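Local coordinates for putative ABC transporter amino acid-binding protein (Sinorhizobium meliloti, PDB 2Q89), which binds the compatible solute hydroxyectoine as the extracellular solute-binding protein of an ABC transporter, probably delivering it for uptake, at the 6CS site. Residues are numbered along the deposited sequence; one frame, centred on the assembly and turned at random.

The 6CS site. Residues 22, 25, 61, 78-81, 86, 130, 133-135, 172-173. With 6CS ((4S,5S)-5-hydroxy-2-methyl-1,4,5,6-tetrahydropyrimidine-4-carboxylic acid), chain B.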
loop_
_atom_site.group_PDB
_atom_site.type_symbol
_atom_site.label_atom_id
_atom_site.label_comp_id
_atom_site.label_asym_id
_atom_site.label_seq_id
_atom_site.Cartn_x
_atom_site.Cartn_y
_atom_site.Cartn_z
ATOM N N GLU A 22 7.805 -2.092 0.457
ATOM C CA GLU A 22 7.738 -1.093 -0.613
ATOM C C GLU A 22 7.845 0.307 0.000
ATOM O O GLU A 22 6.833 0.893 0.393
ATOM C CB GLU A 22 6.420 -1.247 -1.386
ATOM C CG GLU A 22 6.215 -0.258 -2.527
ATOM C CD GLU A 22 4.799 -0.283 -3.071
ATOM O OE1 GLU A 22 4.295 -1.382 -3.405
ATOM O OE2 GLU A 22 4.186 0.801 -3.176
ATOM N N PHE A 25 6.081 3.114 2.117
ATOM C CA PHE A 25 4.943 2.509 2.803
ATOM C C PHE A 25 5.438 1.512 3.851
ATOM O O PHE A 25 5.060 1.591 5.022
ATOM C CB PHE A 25 4.000 1.825 1.803
ATOM C CG PHE A 25 3.195 2.787 0.968
ATOM C CD1 PHE A 25 3.716 3.316 -0.208
ATOM C CD2 PHE A 25 1.923 3.176 1.365
ATOM C CE1 PHE A 25 2.977 4.214 -0.976
ATOM C CE2 PHE A 25 1.179 4.066 0.603
ATOM C CZ PHE A 25 1.707 4.586 -0.570
ATOM N N TYR A 61 0.897 -8.322 -2.442
ATOM C CA TYR A 61 -0.346 -7.655 -2.063
ATOM C C TYR A 61 -1.590 -8.533 -2.180
ATOM O O TYR A 61 -2.520 -8.387 -1.391
ATOM C CB TYR A 61 -0.526 -6.349 -2.849
ATOM C CG TYR A 61 0.434 -5.263 -2.418
ATOM C CD1 TYR A 61 0.164 -4.472 -1.299
ATOM C CD2 TYR A 61 1.620 -5.036 -3.114
ATOM C CE1 TYR A 61 1.048 -3.477 -0.888
ATOM C CE2 TYR A 61 2.508 -4.047 -2.713
ATOM C CZ TYR A 61 2.216 -3.271 -1.599
ATOM O OH TYR A 61 3.088 -2.288 -1.196
ATOM N N ALA A 78 0.246 -2.050 5.305
ATOM C CA ALA A 78 1.146 -2.186 4.166
ATOM C C ALA A 78 0.893 -1.189 3.038
ATOM O O ALA A 78 1.521 -1.267 1.986
ATOM C CB ALA A 78 1.069 -3.621 3.634
ATOM N N GLY A 79 -0.020 -0.249 3.264
ATOM C CA GLY A 79 -0.482 0.638 2.203
ATOM C C GLY A 79 -1.573 -0.000 1.359
ATOM O O GLY A 79 -1.769 0.380 0.203
ATOM N N LEU A 80 -2.287 -0.971 1.934
ATOM C CA LEU A 80 -3.360 -1.665 1.216
ATOM C C LEU A 80 -4.576 -0.749 1.061
ATOM O O LEU A 80 -5.415 -0.631 1.970
ATOM C CB LEU A 80 -3.736 -2.988 1.904
ATOM C CG LEU A 80 -4.638 -3.934 1.098
ATOM C CD1 LEU A 80 -3.849 -4.668 0.011
ATOM C CD2 LEU A 80 -5.329 -4.933 2.008
ATOM N N PHE A 81 -4.651 -0.101 -0.100
ATOM C CA PHE A 81 -5.641 0.938 -0.347
ATOM C C PHE A 81 -7.081 0.454 -0.226
ATOM O O PHE A 81 -7.404 -0.667 -0.628
ATOM C CB PHE A 81 -5.411 1.579 -1.714
ATOM C CG PHE A 81 -4.096 2.305 -1.834
ATOM C CD1 PHE A 81 -3.644 3.138 -0.806
ATOM C CD2 PHE A 81 -3.321 2.180 -2.987
ATOM C CE1 PHE A 81 -2.435 3.821 -0.919
ATOM C CE2 PHE A 81 -2.101 2.860 -3.108
ATOM C CZ PHE A 81 -1.664 3.682 -2.080
ATOM N N ARG A 86 -12.488 -4.658 -1.338
ATOM C CA ARG A 86 -11.611 -4.934 -0.200
ATOM C C ARG A 86 -12.326 -4.631 1.117
ATOM O O ARG A 86 -12.210 -5.389 2.078
ATOM C CB ARG A 86 -10.325 -4.105 -0.282
ATOM C CG ARG A 86 -9.353 -4.535 -1.366
ATOM C CD ARG A 86 -8.056 -3.748 -1.352
ATOM N NE ARG A 86 -7.109 -4.223 -2.356
ATOM C CZ ARG A 86 -5.998 -3.584 -2.712
ATOM N NH1 ARG A 86 -5.679 -2.421 -2.153
ATOM N NH2 ARG A 86 -5.200 -4.112 -3.634
ATOM N N PRO A 130 2.408 -4.896 -9.106
ATOM C CA PRO A 130 2.309 -5.909 -8.041
ATOM C C PRO A 130 1.069 -6.785 -8.230
ATOM O O PRO A 130 0.043 -6.294 -8.695
ATOM C CB PRO A 130 2.158 -5.078 -6.767
ATOM C CG PRO A 130 2.576 -3.708 -7.125
ATOM C CD PRO A 130 2.305 -3.525 -8.576
ATOM N N GLY A 133 -2.692 -6.002 -6.639
ATOM C CA GLY A 133 -2.683 -4.594 -6.241
ATOM C C GLY A 133 -3.571 -3.686 -7.079
ATOM O O GLY A 133 -4.232 -4.140 -8.020
ATOM N N THR A 134 -3.574 -2.396 -6.740
ATOM C CA THR A 134 -4.481 -1.430 -7.372
ATOM C C THR A 134 -4.146 -1.153 -8.834
ATOM O O THR A 134 -5.053 -1.057 -9.659
ATOM C CB THR A 134 -4.547 -0.096 -6.580
ATOM O OG1 THR A 134 -3.222 0.343 -6.241
ATOM C CG2 THR A 134 -5.229 -0.298 -5.236
ATOM N N GLU A 135 -2.851 -1.040 -9.139
ATOM C CA GLU A 135 -2.363 -0.697 -10.483
ATOM C C GLU A 135 -2.686 -1.782 -11.502
ATOM O O GLU A 135 -3.055 -1.480 -12.639
ATOM C CB GLU A 135 -0.846 -0.464 -10.478
ATOM C CG GLU A 135 -0.351 0.592 -9.502
ATOM C CD GLU A 135 -0.081 0.045 -8.112
ATOM O OE1 GLU A 135 -0.008 -1.192 -7.947
ATOM O OE2 GLU A 135 0.058 0.858 -7.173
ATOM N N LEU A 172 3.621 1.949 -9.580
ATOM C CA LEU A 172 3.372 1.912 -8.136
ATOM C C LEU A 172 2.790 3.270 -7.731
ATOM O O LEU A 172 2.611 4.126 -8.595
ATOM C CB LEU A 172 4.673 1.630 -7.363
ATOM C CG LEU A 172 5.382 0.273 -7.457
ATOM C CD1 LEU A 172 6.677 0.277 -6.639
ATOM C CD2 LEU A 172 4.479 -0.854 -7.007
ATOM N N PRO A 173 2.475 3.481 -6.448
ATOM C CA PRO A 173 2.142 4.825 -5.972
ATOM C C PRO A 173 3.312 5.793 -6.155
ATOM O O PRO A 173 4.473 5.377 -6.130
ATOM C CB PRO A 173 1.867 4.619 -4.474
ATOM C CG PRO A 173 1.544 3.175 -4.331
ATOM C CD PRO A 173 2.376 2.480 -5.365
HETATM O O 6CS B . -2.875 -2.628 -3.941
HETATM C C 6CS B . -2.489 -1.714 -3.187
HETATM O OXT 6CS B . -3.072 -1.361 -2.136
HETATM C CA 6CS B . -1.201 -0.942 -3.590
HETATM N N 6CS B . -0.625 -0.248 -2.417
HETATM C CAI 6CS B . 0.755 0.016 -2.329
HETATM C CAA 6CS B . 1.307 0.736 -1.112
HETATM N NAG 6CS B . 1.645 -0.384 -3.336
HETATM C CG2 6CS B . 1.157 -1.082 -4.539
HETATM C CB 6CS B . -0.144 -1.848 -4.267
HETATM O OG1 6CS B . -0.615 -2.270 -5.540
#
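Two bonds grip OXT of the 6CS carboxylate: the backbone N of Phe81 gives one at 2.9 Å, and NH1 of Arg86 gives the other. The Arg86 chain is extended from CG to NE and meets the carboxylate end-on. NH2 lies 2.8 Å from the second carboxylate oxygen, O, in the guanidinium plane, and forms a salt bridge. NH1 also donates to Phe81 O, in the carbonyl plane at 124°, which fixes the rotation of the guanidinium. Leu80 CD1 covers one guanidinium face.

At the other end of the ligand, Glu22 holds the ring nitrogen NAG. Its CG is anti to the backbone N (chi1 180°), and its extended chain brings both oxygens to NAG on their syn lone pairs. The straighter bond runs from 6CS NAG to Glu22 OE2, at 2.8 Å. Tyr61 OH donates to OE1 at 2.7 Å from above the carboxylate plane and so steadies Glu22. The delocalised positive charge expected on the amidine would probably strengthen this pairing. An alanine in place of Glu22, lacking both carboxylate oxygens that meet NAG and the acceptor of Tyr61 OH, would probably weaken the hold on the amidine and leave the Tyr61 hydroxyl less well fixed. The other ring nitrogen, N, hydrogen bonds to Gly79 O at 2.9 Å.

The Tyr61 ring lies along one face of the ligand, with 6CS CB over its centre, 3.6 Å from the centroid. Phe81 and Pro173 pack against the opposite side. The methyl CAA sits over the centre of the Phe25 ring, 3.4 Å from its centroid.

The ring hydroxyl OG1, which distinguishes hydroxyectoine from ectoine, donates to a syn lone pair of Glu135 OE1 at 2.7 Å. Glu135 bends at chi2 (87°) to reach it. Thr134 N, at the start of helix 134-142, also donates to OG1.

The protein buries the ligand completely. This cleft of a family 3 solute-binding protein captures hydroxyectoine, probably for handover to the transporter.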